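Local coordinates for protein yeast glycogen phosphorylase (Saccharomyces cerevisiae, PDB 1YGP) that belongs to the glycogen phosphorylases of the GT-B clan and carries a bound pyridoxal-5'-phosphate, in an assembly of two chains, at residues T93-R98 and P358-I363; S478-G483 and D870-V875; I668-C673 and N802-L807. All blocks are in the same frame, centred on the assembly; numbering follows the deposited sequence.

Contact 1: T93-R98 and P358-I363; sequences TRDPKR and PDQVAI
Pro358, in the short helix that leads into strand 361-366, meets Lys97 through its carbonyl: NZ of the lysine makes a weak hydrogen bond to Pro358 O at 3.2 Å, and the same ammonium group is also bonded to Trp873 O. At Asp359 the contact is again made by the backbone, Asp359 O lying 3.4 Å from Lys97 CG. The lysine reaches all these carbonyls because its CG stands anti to the backbone N (chi1 -175°) and the chain beyond it is extended, so that its methylenes run beside the end of the helix. Gln360 O receives Arg98 N at 2.9 Å, with an N-H...O angle of 166° and the donor tilted from the carbonyl plane; Lys97 CA also approaches this oxygen in a CA-H...O contact. The side chain of Gln360, bent at chi2, comes back to cross that of Asp95 at about a right angle, and Asp95 OD1 has a salt bridge to Arg352. With Val361 the helix gives way to a strand, paired in parallel with Arg98; this is the join of strands 98-102 and 361-366, neighbours in the large mixed sheet of one lobe of the GT-B fold. The Val361 side chain leans on Ile343 of helix 322-350, a helix that Arg98 also touches through Arg346. Ala362 N then closes the pairing on Arg98 O at 2.7 Å, while Ala362 CB lies 4.0 Å from Lys97 CE.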
ATOM      1  N   THR A  93     -18.423 -17.047  22.703  1.00 11.58           N
ATOM      2  CA  THR A  93     -19.322 -17.307  23.802  1.00 12.34           C
ATOM      3  C   THR A  93     -19.898 -18.707  23.738  1.00 15.57           C
ATOM      4  O   THR A  93     -20.121 -19.298  24.792  1.00 21.64           O
ATOM      5  CB  THR A  93     -20.418 -16.230  23.750  1.00 12.16           C
ATOM      6  OG1 THR A  93     -19.788 -15.051  24.253  1.00 13.72           O
ATOM      7  CG2 THR A  93     -21.685 -16.574  24.500  1.00 11.35           C
ATOM      8  N   ARG A  94     -20.138 -19.273  22.556  1.00 17.36           N
ATOM      9  CA  ARG A  94     -20.777 -20.567  22.483  1.00 18.12           C
ATOM     10  C   ARG A  94     -19.831 -21.721  22.241  1.00 15.72           C
ATOM     11  O   ARG A  94     -20.253 -22.870  22.266  1.00 21.75           O
ATOM     12  CB  ARG A  94     -21.840 -20.581  21.391  1.00 23.00           C
ATOM     13  CG  ARG A  94     -23.051 -19.692  21.656  1.00 33.01           C
ATOM     14  CD  ARG A  94     -24.173 -20.151  20.721  1.00 47.27           C
ATOM     15  NE  ARG A  94     -25.281 -19.204  20.603  1.00 55.61           N
ATOM     16  CZ  ARG A  94     -26.243 -19.344  19.671  1.00 60.34           C
ATOM     17  NH1 ARG A  94     -26.245 -20.366  18.802  1.00 64.33           N
ATOM     18  NH2 ARG A  94     -27.200 -18.421  19.568  1.00 62.14           N
ATOM     19  N   ASP A  95     -18.557 -21.474  22.012  1.00 14.98           N
ATOM     20  CA  ASP A  95     -17.550 -22.487  21.720  1.00 17.96           C
ATOM     21  C   ASP A  95     -17.928 -23.743  20.913  1.00 17.49           C
ATOM     22  O   ASP A  95     -17.753 -24.875  21.385  1.00 20.75           O
ATOM     23  CB  ASP A  95     -16.950 -22.906  23.028  1.00 20.79           C
ATOM     24  CG  ASP A  95     -15.447 -23.026  22.915  1.00 25.58           C
ATOM     25  OD1 ASP A  95     -14.940 -23.794  22.097  1.00 25.45           O
ATOM     26  OD2 ASP A  95     -14.781 -22.354  23.697  1.00 37.45           O
ATOM     27  N   PRO A  96     -18.493 -23.632  19.701  1.00 13.85           N
ATOM     28  CA  PRO A  96     -18.874 -24.790  18.920  1.00 10.65           C
ATOM     29  C   PRO A  96     -17.645 -25.392  18.249  1.00 12.86           C
ATOM     30  O   PRO A  96     -16.579 -24.769  18.248  1.00 16.84           O
ATOM     31  CB  PRO A  96     -19.902 -24.192  18.008  1.00  9.19           C
ATOM     32  CG  PRO A  96     -19.347 -22.846  17.667  1.00  8.36           C
ATOM     33  CD  PRO A  96     -18.802 -22.390  18.996  1.00 11.84           C
ATOM     34  N   LYS A  97     -17.741 -26.581  17.656  1.00 11.96           N
ATOM     35  CA  LYS A  97     -16.614 -27.101  16.893  1.00 11.04           C
ATOM     36  C   LYS A  97     -16.524 -26.198  15.653  1.00 12.26           C
ATOM     37  O   LYS A  97     -17.558 -25.800  15.096  1.00 14.08           O
ATOM     38  CB  LYS A  97     -16.874 -28.542  16.466  1.00  9.89           C
ATOM     39  CG  LYS A  97     -15.689 -29.178  15.775  1.00  7.15           C
ATOM     40  CD  LYS A  97     -15.949 -30.609  15.389  1.00  5.76           C
ATOM     41  CE  LYS A  97     -14.595 -31.160  14.999  1.00 11.50           C
ATOM     42  NZ  LYS A  97     -14.687 -32.532  14.557  1.00 15.14           N
ATOM     43  N   ARG A  98     -15.317 -25.856  15.230  1.00  9.73           N
ATOM     44  CA  ARG A  98     -15.107 -24.945  14.131  1.00  8.25           C
ATOM     45  C   ARG A  98     -14.397 -25.675  13.018  1.00  8.53           C
ATOM     46  O   ARG A  98     -13.664 -26.652  13.223  1.00  7.83           O
ATOM     47  CB  ARG A  98     -14.244 -23.761  14.550  1.00 11.59           C
ATOM     48  CG  ARG A  98     -14.850 -22.895  15.629  1.00 11.03           C
ATOM     49  CD  ARG A  98     -14.120 -21.566  15.733  1.00 12.66           C
ATOM     50  NE  ARG A  98     -14.461 -20.947  17.004  1.00 11.11           N
ATOM     51  CZ  ARG A  98     -14.594 -19.639  17.182  1.00 11.94           C
ATOM     52  NH1 ARG A  98     -14.433 -18.753  16.196  1.00 16.26           N
ATOM     53  NH2 ARG A  98     -14.869 -19.209  18.409  1.00 16.11           N
ATOM     54  N   PRO A 358      -9.553 -32.523  18.796  1.00 12.63           N
ATOM     55  CA  PRO A 358     -10.357 -33.092  17.719  1.00 10.06           C
ATOM     56  C   PRO A 358     -11.842 -32.832  17.892  1.00 11.64           C
ATOM     57  O   PRO A 358     -12.592 -32.736  16.928  1.00 13.77           O
ATOM     58  CB  PRO A 358     -10.041 -34.545  17.738  1.00  7.73           C
ATOM     59  CG  PRO A 358      -8.672 -34.582  18.333  1.00  9.34           C
ATOM     60  CD  PRO A 358      -8.846 -33.602  19.472  1.00  8.62           C
ATOM     61  N   ASP A 359     -12.327 -32.671  19.115  1.00 13.22           N
ATOM     62  CA  ASP A 359     -13.744 -32.425  19.296  1.00 18.09           C
ATOM     63  C   ASP A 359     -14.080 -30.970  18.994  1.00 18.97           C
ATOM     64  O   ASP A 359     -15.246 -30.619  18.821  1.00 19.88           O
ATOM     65  CB  ASP A 359     -14.126 -32.796  20.732  1.00 19.49           C
ATOM     66  CG  ASP A 359     -13.790 -34.246  21.073  1.00 26.64           C
ATOM     67  OD1 ASP A 359     -14.268 -35.142  20.375  1.00 30.36           O
ATOM     68  OD2 ASP A 359     -13.040 -34.479  22.026  1.00 29.24           O
ATOM     69  N   GLN A 360     -13.086 -30.089  18.958  1.00 18.59           N
ATOM     70  CA  GLN A 360     -13.322 -28.686  18.688  1.00 19.32           C
ATOM     71  C   GLN A 360     -12.772 -28.174  17.360  1.00 17.57           C
ATOM     72  O   GLN A 360     -13.294 -27.188  16.849  1.00 18.71           O
ATOM     73  CB  GLN A 360     -12.730 -27.851  19.818  1.00 18.79           C
ATOM     74  CG  GLN A 360     -13.323 -28.118  21.188  1.00 17.75           C
ATOM     75  CD  GLN A 360     -14.799 -27.760  21.297  1.00 23.37           C
ATOM     76  OE1 GLN A 360     -15.186 -26.609  21.138  1.00 21.90           O
ATOM     77  NE2 GLN A 360     -15.699 -28.696  21.581  1.00 23.60           N
ATOM     78  N   VAL A 361     -11.769 -28.744  16.711  1.00 13.79           N
ATOM     79  CA  VAL A 361     -11.244 -28.157  15.495  1.00 14.25           C
ATOM     80  C   VAL A 361     -11.386 -29.135  14.347  1.00 14.66           C
ATOM     81  O   VAL A 361     -11.003 -30.287  14.523  1.00 16.07           O
ATOM     82  CB  VAL A 361      -9.756 -27.808  15.697  1.00 16.82           C
ATOM     83  CG1 VAL A 361      -9.171 -27.197  14.443  1.00 19.68           C
ATOM     84  CG2 VAL A 361      -9.613 -26.798  16.796  1.00 17.77           C
ATOM     85  N   ALA A 362     -11.879 -28.741  13.174  1.00 13.92           N
ATOM     86  CA  ALA A 362     -11.902 -29.607  11.992  1.00 12.60           C
ATOM     87  C   ALA A 362     -11.062 -28.885  10.937  1.00 10.96           C
ATOM     88  O   ALA A 362     -11.422 -27.755  10.609  1.00 19.30           O
ATOM     89  CB  ALA A 362     -13.320 -29.742  11.479  1.00 12.81           C
ATOM     90  N   ILE A 363      -9.946 -29.358  10.386  1.00  5.70           N
ATOM     91  CA  ILE A 363      -9.196 -28.596   9.394  1.00  3.89           C
ATOM     92  C   ILE A 363      -9.275 -29.353   8.078  1.00  7.65           C
ATOM     93  O   ILE A 363      -8.907 -30.541   8.008  1.00  7.30           O
ATOM     94  CB  ILE A 363      -7.681 -28.414   9.801  1.00  5.83           C
ATOM     95  CG1 ILE A 363      -7.526 -27.857  11.225  1.00  4.37           C
ATOM     96  CG2 ILE A 363      -7.029 -27.449   8.792  1.00  2.00           C
ATOM     97  CD1 ILE A 363      -6.069 -27.589  11.682  1.00  2.00           C
TER

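Contact 2: S478-G483 and D870-V875; sequences SHKVNG and DTIWNV
Ile872, on the last turn of helix 861-873, packs against Lys480 and Asn482 of strand 478-483, so that the C-terminal helix of the chain lies against the large mixed sheet of this GT-B fold. Ile872 CG1 is anti to its carbonyl carbon (chi1 -60°), and with CD1 extended beyond it the branch reaches toward the strand. Ile872 CG1 touches Lys480 CG at 3.7 Å, and Ile872 CG2 lies 4.2 Å from Lys480 CB; the two side chains cross obliquely. The lysine bends at both chi2 and chi3, and its NZ has a weak hydrogen bond to Ser507 O. Val510 of strand 509-511 and Gln364 of strand 361-366 also touch Ile872, which thus meets several strands of the sheet.

Asn482 crosses the isoleucine at about a right angle, Asn482 OD1 lying 4.1 Å from Ile872 CD1. Two hydroxyls hold this buried amide: OD1 is bonded to Thr403 OG1, and ND2 to Tyr868 OH from the same C-terminal helix. ND2 also makes a weak bond to Gly483 O.

At the other end of the contact, the His479 CG sits between the backbone N and the carbonyl carbon (chi1 74°). The imidazole meets the backbone of the helix end edge-on, with Ile872 O in the ring plane: His479 NE2 gives Ile872 O a weak hydrogen bond of 3.3 Å, bent to 145° at the hydrogen.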
ATOM      1  N   SER A 478      -4.721 -37.823   7.883  1.00 13.88           N
ATOM      2  CA  SER A 478      -6.114 -37.405   7.918  1.00 13.36           C
ATOM      3  C   SER A 478      -7.047 -38.495   8.423  1.00 14.07           C
ATOM      4  O   SER A 478      -6.736 -39.682   8.325  1.00 16.19           O
ATOM      5  CB  SER A 478      -6.564 -37.038   6.534  1.00 12.48           C
ATOM      6  OG  SER A 478      -5.739 -36.044   5.969  1.00 16.72           O
ATOM      7  N   HIS A 479      -8.216 -38.165   8.956  1.00 11.00           N
ATOM      8  CA  HIS A 479      -9.156 -39.215   9.258  1.00 10.90           C
ATOM      9  C   HIS A 479     -10.132 -39.429   8.113  1.00 16.23           C
ATOM     10  O   HIS A 479     -11.034 -40.259   8.249  1.00 20.23           O
ATOM     11  CB  HIS A 479      -9.943 -38.900  10.506  1.00  6.93           C
ATOM     12  CG  HIS A 479     -11.014 -37.840  10.363  1.00  7.93           C
ATOM     13  ND1 HIS A 479     -10.866 -36.551  10.604  1.00 13.74           N
ATOM     14  CD2 HIS A 479     -12.324 -38.060  10.005  1.00  9.49           C
ATOM     15  CE1 HIS A 479     -12.027 -35.970  10.419  1.00 14.36           C
ATOM     16  NE2 HIS A 479     -12.895 -36.885  10.057  1.00 12.95           N
ATOM     17  N   LYS A 480     -10.106 -38.672   7.016  1.00 18.44           N
ATOM     18  CA  LYS A 480     -11.064 -38.896   5.939  1.00 16.49           C
ATOM     19  C   LYS A 480     -10.426 -38.394   4.670  1.00 16.97           C
ATOM     20  O   LYS A 480      -9.728 -37.376   4.782  1.00 23.99           O
ATOM     21  CB  LYS A 480     -12.325 -38.116   6.215  1.00 12.43           C
ATOM     22  CG  LYS A 480     -13.489 -38.452   5.306  1.00 15.64           C
ATOM     23  CD  LYS A 480     -13.998 -39.841   5.604  1.00 24.22           C
ATOM     24  CE  LYS A 480     -14.532 -39.941   7.019  1.00 25.81           C
ATOM     25  NZ  LYS A 480     -14.931 -41.309   7.279  1.00 33.90           N
ATOM     26  N   VAL A 481     -10.535 -39.039   3.504  1.00 14.53           N
ATOM     27  CA  VAL A 481     -10.068 -38.406   2.270  1.00 12.92           C
ATOM     28  C   VAL A 481     -11.284 -38.443   1.355  1.00 11.48           C
ATOM     29  O   VAL A 481     -12.153 -39.303   1.510  1.00 10.38           O
ATOM     30  CB  VAL A 481      -8.798 -39.121   1.598  1.00 11.83           C
ATOM     31  CG1 VAL A 481      -8.320 -40.226   2.508  1.00 15.21           C
ATOM     32  CG2 VAL A 481      -9.079 -39.626   0.189  1.00 10.82           C
ATOM     33  N   ASN A 482     -11.459 -37.495   0.447  1.00 11.44           N
ATOM     34  CA  ASN A 482     -12.624 -37.511  -0.419  1.00 13.05           C
ATOM     35  C   ASN A 482     -12.331 -37.054  -1.819  1.00 11.11           C
ATOM     36  O   ASN A 482     -11.455 -36.222  -2.042  1.00 13.77           O
ATOM     37  CB  ASN A 482     -13.752 -36.624   0.120  1.00 15.05           C
ATOM     38  CG  ASN A 482     -13.469 -35.128   0.178  1.00 14.17           C
ATOM     39  OD1 ASN A 482     -12.838 -34.628   1.119  1.00 17.78           O
ATOM     40  ND2 ASN A 482     -13.928 -34.369  -0.809  1.00  9.44           N
ATOM     41  N   GLY A 483     -12.999 -37.645  -2.788  1.00 10.06           N
ATOM     42  CA  GLY A 483     -12.896 -37.176  -4.151  1.00  8.11           C
ATOM     43  C   GLY A 483     -14.015 -36.149  -4.357  1.00 10.93           C
ATOM     44  O   GLY A 483     -14.924 -35.991  -3.526  1.00  9.58           O
ATOM     45  N   ASP A 870     -21.921 -33.041   7.715  1.00 19.08           N
ATOM     46  CA  ASP A 870     -22.427 -34.224   8.358  1.00 18.39           C
ATOM     47  C   ASP A 870     -21.568 -35.466   8.288  1.00 20.56           C
ATOM     48  O   ASP A 870     -21.628 -36.253   9.239  1.00 26.00           O
ATOM     49  CB  ASP A 870     -23.798 -34.513   7.792  1.00 23.42           C
ATOM     50  CG  ASP A 870     -24.789 -33.391   8.100  1.00 30.49           C
ATOM     51  OD1 ASP A 870     -24.674 -32.758   9.164  1.00 30.90           O
ATOM     52  OD2 ASP A 870     -25.674 -33.158   7.264  1.00 30.50           O
ATOM     53  N   THR A 871     -20.752 -35.721   7.267  1.00 17.99           N
ATOM     54  CA  THR A 871     -20.006 -36.967   7.283  1.00 18.41           C
ATOM     55  C   THR A 871     -18.580 -36.816   7.789  1.00 18.27           C
ATOM     56  O   THR A 871     -18.020 -37.688   8.460  1.00 22.11           O
ATOM     57  CB  THR A 871     -20.000 -37.588   5.867  1.00 17.78           C
ATOM     58  OG1 THR A 871     -19.343 -36.706   4.974  1.00 27.97           O
ATOM     59  CG2 THR A 871     -21.414 -37.819   5.368  1.00 19.51           C
ATOM     60  N   ILE A 872     -17.991 -35.663   7.491  1.00 17.37           N
ATOM     61  CA  ILE A 872     -16.589 -35.462   7.778  1.00 11.16           C
ATOM     62  C   ILE A 872     -16.350 -34.604   8.998  1.00  7.99           C
ATOM     63  O   ILE A 872     -15.679 -35.041   9.930  1.00  8.01           O
ATOM     64  CB  ILE A 872     -15.938 -34.855   6.492  1.00 11.68           C
ATOM     65  CG1 ILE A 872     -16.124 -35.859   5.313  1.00 12.57           C
ATOM     66  CG2 ILE A 872     -14.460 -34.555   6.741  1.00  7.96           C
ATOM     67  CD1 ILE A 872     -15.703 -35.453   3.891  1.00  2.00           C
ATOM     68  N   TRP A 873     -16.862 -33.380   9.004  1.00  7.02           N
ATOM     69  CA  TRP A 873     -16.524 -32.466  10.073  1.00 11.41           C
ATOM     70  C   TRP A 873     -17.275 -32.683  11.377  1.00 16.80           C
ATOM     71  O   TRP A 873     -16.812 -32.298  12.449  1.00 16.93           O
ATOM     72  CB  TRP A 873     -16.749 -31.023   9.609  1.00 10.06           C
ATOM     73  CG  TRP A 873     -15.897 -30.571   8.424  1.00 15.00           C
ATOM     74  CD1 TRP A 873     -14.657 -31.110   8.141  1.00 13.46           C
ATOM     75  CD2 TRP A 873     -16.294 -29.653   7.482  1.00 13.43           C
ATOM     76  NE1 TRP A 873     -14.289 -30.554   7.017  1.00 11.16           N
ATOM     77  CE2 TRP A 873     -15.215 -29.687   6.584  1.00  9.25           C
ATOM     78  CE3 TRP A 873     -17.393 -28.815   7.264  1.00  6.97           C
ATOM     79  CZ2 TRP A 873     -15.219 -28.892   5.444  1.00  8.14           C
ATOM     80  CZ3 TRP A 873     -17.389 -28.019   6.126  1.00  8.61           C
ATOM     81  CH2 TRP A 873     -16.318 -28.058   5.225  1.00 11.94           C
ATOM     82  N   ASN A 874     -18.480 -33.248  11.253  1.00 17.97           N
ATOM     83  CA  ASN A 874     -19.413 -33.479  12.348  1.00 19.04           C
ATOM     84  C   ASN A 874     -19.580 -32.161  13.071  1.00 18.81           C
ATOM     85  O   ASN A 874     -19.362 -31.980  14.265  1.00 22.74           O
ATOM     86  CB  ASN A 874     -18.886 -34.573  13.280  1.00 23.45           C
ATOM     87  CG  ASN A 874     -18.648 -35.858  12.494  1.00 32.52           C
ATOM     88  OD1 ASN A 874     -17.527 -36.357  12.394  1.00 38.04           O
ATOM     89  ND2 ASN A 874     -19.642 -36.453  11.846  1.00 35.98           N
ATOM     90  N   VAL A 875     -20.031 -31.223  12.253  1.00 16.93           N
ATOM     91  CA  VAL A 875     -20.177 -29.849  12.670  1.00 16.26           C
ATOM     92  C   VAL A 875     -21.658 -29.467  12.559  1.00 16.87           C
ATOM     93  O   VAL A 875     -22.358 -29.932  11.657  1.00 15.87           O
ATOM     94  CB  VAL A 875     -19.164 -29.109  11.739  1.00 14.40           C
ATOM     95  CG1 VAL A 875     -19.815 -28.068  10.875  1.00 10.96           C
ATOM     96  CG2 VAL A 875     -18.100 -28.487  12.621  1.00 11.31           C
TER

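Contact 3: I668-C673 and N802-L807; sequences IKLINC and NEFKPL
Helix 662-678 flanks the parallel six-stranded sheet of the second lobe of the GT-B fold, and on it Leu670, Lys669 and Cys673 receive the ring of Phe804, the N-cap residue of helix 805-813. Leu670 covers one face of the phenyl group. Leu670 CD2 stands over the ring centre in a CH-pi contact, 3.8 Å from the Phe804 centroid and 14° off the normal, while Leu670 CD1 reaches Leu807 CD2 at 4.2 Å. Phe804 CG is anti to the carbonyl carbon (chi1 -64°), and the far edge of the ring lies against the helix: Phe804 CE1 lies 3.6 Å from Leu670 N. Lys669 meets that edge with CB and CG, the latter 3.8 Å from Phe804 CZ. Beyond, the lysine turns at chi4, and Lys669 NZ forms a long salt bridge with Glu803 OE1 at 3.8 Å. Tyr204 OH has weak hydrogen bonds to both Lys669 NZ and Glu803 OE2, joining the two charged side chains. Val619 of helix 615-634 also packs on Leu670. One turn on from Lys669, the sulfur of Cys673 makes an edge-on sulfur-aromatic contact, Cys673 SG lying in the ring plane 3.5 Å from Phe804 CZ.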
ATOM      1  N   ILE A 668      -3.461 -20.265 -28.452  1.00 18.13           N
ATOM      2  CA  ILE A 668      -4.061 -18.942 -28.354  1.00 11.31           C
ATOM      3  C   ILE A 668      -3.770 -18.180 -29.635  1.00 11.86           C
ATOM      4  O   ILE A 668      -4.709 -17.568 -30.148  1.00 17.70           O
ATOM      5  CB  ILE A 668      -3.508 -18.205 -27.114  1.00  6.28           C
ATOM      6  CG1 ILE A 668      -3.980 -18.921 -25.837  1.00  3.38           C
ATOM      7  CG2 ILE A 668      -3.994 -16.774 -27.107  1.00  2.00           C
ATOM      8  CD1 ILE A 668      -3.520 -18.358 -24.482  1.00  2.00           C
ATOM      9  N   LYS A 669      -2.568 -18.241 -30.230  1.00 11.67           N
ATOM     10  CA  LYS A 669      -2.285 -17.481 -31.445  1.00 12.66           C
ATOM     11  C   LYS A 669      -3.162 -18.007 -32.571  1.00 17.26           C
ATOM     12  O   LYS A 669      -3.809 -17.225 -33.279  1.00 16.97           O
ATOM     13  CB  LYS A 669      -0.811 -17.604 -31.855  1.00 12.73           C
ATOM     14  CG  LYS A 669      -0.390 -16.860 -33.129  1.00 10.42           C
ATOM     15  CD  LYS A 669      -0.764 -15.398 -32.964  1.00 22.96           C
ATOM     16  CE  LYS A 669      -0.704 -14.528 -34.218  1.00 24.95           C
ATOM     17  NZ  LYS A 669       0.668 -14.307 -34.624  1.00 28.61           N
ATOM     18  N   LEU A 670      -3.274 -19.332 -32.661  1.00 18.13           N
ATOM     19  CA  LEU A 670      -4.064 -19.971 -33.688  1.00 19.17           C
ATOM     20  C   LEU A 670      -5.515 -19.536 -33.639  1.00 18.23           C
ATOM     21  O   LEU A 670      -6.044 -19.233 -34.717  1.00 20.61           O
ATOM     22  CB  LEU A 670      -3.946 -21.486 -33.531  1.00 23.90           C
ATOM     23  CG  LEU A 670      -4.176 -22.468 -34.697  1.00 24.18           C
ATOM     24  CD1 LEU A 670      -5.318 -23.385 -34.280  1.00 20.81           C
ATOM     25  CD2 LEU A 670      -4.430 -21.743 -36.024  1.00 20.20           C
ATOM     26  N   ILE A 671      -6.146 -19.426 -32.457  1.00 18.40           N
ATOM     27  CA  ILE A 671      -7.537 -18.984 -32.339  1.00 16.16           C
ATOM     28  C   ILE A 671      -7.633 -17.567 -32.881  1.00 19.73           C
ATOM     29  O   ILE A 671      -8.520 -17.255 -33.682  1.00 21.46           O
ATOM     30  CB  ILE A 671      -8.008 -18.991 -30.877  1.00 11.19           C
ATOM     31  CG1 ILE A 671      -7.962 -20.391 -30.289  1.00 16.34           C
ATOM     32  CG2 ILE A 671      -9.442 -18.515 -30.822  1.00 11.70           C
ATOM     33  CD1 ILE A 671      -8.063 -20.502 -28.738  1.00 11.22           C
ATOM     34  N   ASN A 672      -6.661 -16.728 -32.522  1.00 21.08           N
ATOM     35  CA  ASN A 672      -6.624 -15.335 -32.959  1.00 21.59           C
ATOM     36  C   ASN A 672      -6.440 -15.163 -34.456  1.00 16.38           C
ATOM     37  O   ASN A 672      -7.041 -14.286 -35.084  1.00 11.79           O
ATOM     38  CB  ASN A 672      -5.512 -14.605 -32.214  1.00 25.51           C
ATOM     39  CG  ASN A 672      -5.911 -14.335 -30.769  1.00 25.49           C
ATOM     40  OD1 ASN A 672      -6.986 -13.793 -30.505  1.00 20.40           O
ATOM     41  ND2 ASN A 672      -5.089 -14.682 -29.787  1.00 20.04           N
ATOM     42  N   CYS A 673      -5.666 -16.049 -35.051  1.00 11.86           N
ATOM     43  CA  CYS A 673      -5.508 -16.070 -36.484  1.00 17.85           C
ATOM     44  C   CYS A 673      -6.811 -16.476 -37.195  1.00 23.00           C
ATOM     45  O   CYS A 673      -7.270 -15.821 -38.154  1.00 24.19           O
ATOM     46  CB  CYS A 673      -4.397 -17.031 -36.826  1.00 16.58           C
ATOM     47  SG  CYS A 673      -2.795 -16.480 -36.180  1.00 32.90           S
ATOM     48  N   ASN A 802       4.809 -21.529 -41.336  1.00 44.93           N
ATOM     49  CA  ASN A 802       5.024 -22.810 -40.707  1.00 41.60           C
ATOM     50  C   ASN A 802       5.112 -22.619 -39.196  1.00 38.01           C
ATOM     51  O   ASN A 802       5.665 -23.423 -38.446  1.00 39.22           O
ATOM     52  CB  ASN A 802       6.303 -23.440 -41.292  1.00 42.84           C
ATOM     53  CG  ASN A 802       5.996 -24.823 -41.866  1.00 48.63           C
ATOM     54  OD1 ASN A 802       6.594 -25.820 -41.464  1.00 48.01           O
ATOM     55  ND2 ASN A 802       5.056 -25.005 -42.787  1.00 51.69           N
ATOM     56  N   GLU A 803       4.480 -21.556 -38.697  1.00 35.66           N
ATOM     57  CA  GLU A 803       4.409 -21.279 -37.264  1.00 32.09           C
ATOM     58  C   GLU A 803       3.620 -22.317 -36.472  1.00 29.84           C
ATOM     59  O   GLU A 803       4.017 -22.711 -35.372  1.00 30.10           O
ATOM     60  CB  GLU A 803       3.779 -19.915 -37.047  1.00 29.59           C
ATOM     61  CG  GLU A 803       3.670 -19.547 -35.579  1.00 34.31           C
ATOM     62  CD  GLU A 803       3.666 -18.055 -35.339  1.00 34.34           C
ATOM     63  OE1 GLU A 803       2.640 -17.419 -35.567  1.00 39.52           O
ATOM     64  OE2 GLU A 803       4.697 -17.532 -34.931  1.00 36.39           O
ATOM     65  N   PHE A 804       2.504 -22.795 -37.042  1.00 28.16           N
ATOM     66  CA  PHE A 804       1.609 -23.732 -36.367  1.00 26.36           C
ATOM     67  C   PHE A 804       1.959 -25.205 -36.538  1.00 26.69           C
ATOM     68  O   PHE A 804       1.188 -26.102 -36.187  1.00 25.57           O
ATOM     69  CB  PHE A 804       0.172 -23.453 -36.849  1.00 21.73           C
ATOM     70  CG  PHE A 804      -0.312 -22.059 -36.443  1.00 19.85           C
ATOM     71  CD1 PHE A 804      -0.164 -21.604 -35.117  1.00 20.14           C
ATOM     72  CD2 PHE A 804      -0.875 -21.217 -37.401  1.00 15.20           C
ATOM     73  CE1 PHE A 804      -0.573 -20.313 -34.763  1.00 16.31           C
ATOM     74  CE2 PHE A 804      -1.283 -19.928 -37.044  1.00 11.94           C
ATOM     75  CZ  PHE A 804      -1.131 -19.476 -35.730  1.00 17.52           C
ATOM     76  N   LYS A 805       3.192 -25.463 -36.987  1.00 29.03           N
ATOM     77  CA  LYS A 805       3.675 -26.805 -37.261  1.00 26.46           C
ATOM     78  C   LYS A 805       3.766 -27.702 -36.033  1.00 24.37           C
ATOM     79  O   LYS A 805       3.247 -28.809 -36.144  1.00 24.36           O
ATOM     80  CB  LYS A 805       5.054 -26.759 -37.927  1.00 23.14           C
ATOM     81  CG  LYS A 805       5.122 -27.806 -39.010  1.00 22.21           C
ATOM     82  CD  LYS A 805       6.508 -28.279 -39.398  1.00 25.69           C
ATOM     83  CE  LYS A 805       6.456 -29.051 -40.715  1.00 29.30           C
ATOM     84  NZ  LYS A 805       5.391 -30.044 -40.776  1.00 29.49           N
ATOM     85  N   PRO A 806       4.332 -27.393 -34.860  1.00 25.38           N
ATOM     86  CA  PRO A 806       4.375 -28.294 -33.702  1.00 26.45           C
ATOM     87  C   PRO A 806       3.042 -28.925 -33.306  1.00 29.16           C
ATOM     88  O   PRO A 806       2.977 -30.096 -32.913  1.00 30.94           O
ATOM     89  CB  PRO A 806       4.961 -27.442 -32.624  1.00 23.39           C
ATOM     90  CG  PRO A 806       5.929 -26.601 -33.404  1.00 28.56           C
ATOM     91  CD  PRO A 806       5.078 -26.178 -34.577  1.00 25.84           C
ATOM     92  N   LEU A 807       1.959 -28.159 -33.475  1.00 30.80           N
ATOM     93  CA  LEU A 807       0.609 -28.620 -33.204  1.00 29.08           C
ATOM     94  C   LEU A 807       0.245 -29.718 -34.207  1.00 27.79           C
ATOM     95  O   LEU A 807      -0.015 -30.858 -33.819  1.00 27.92           O
ATOM     96  CB  LEU A 807      -0.329 -27.421 -33.314  1.00 29.17           C
ATOM     97  CG  LEU A 807      -1.775 -27.583 -32.899  1.00 28.35           C
ATOM     98  CD1 LEU A 807      -1.841 -28.124 -31.476  1.00 30.29           C
ATOM     99  CD2 LEU A 807      -2.471 -26.237 -32.994  1.00 29.31           C
TER

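Contacts 1 and 2 belong to the same mixed sheet and have centres about 14 Å apart. They touch where Lys97 and Ala362 meet Trp873, Ala362 CB packing on Trp873 CD1. Contact 1 closes before contact 2 opens along the chain. Contact 3 lies on the opposite side of the chain's centre, about 46 Å from contact 2 and 54 Å from contact 1 between centres, beside the second, parallel sheet. Its segments fall between residues 483 and 870. The chain therefore builds the second lobe and then returns, through helix 861-873, to the sheet of the first.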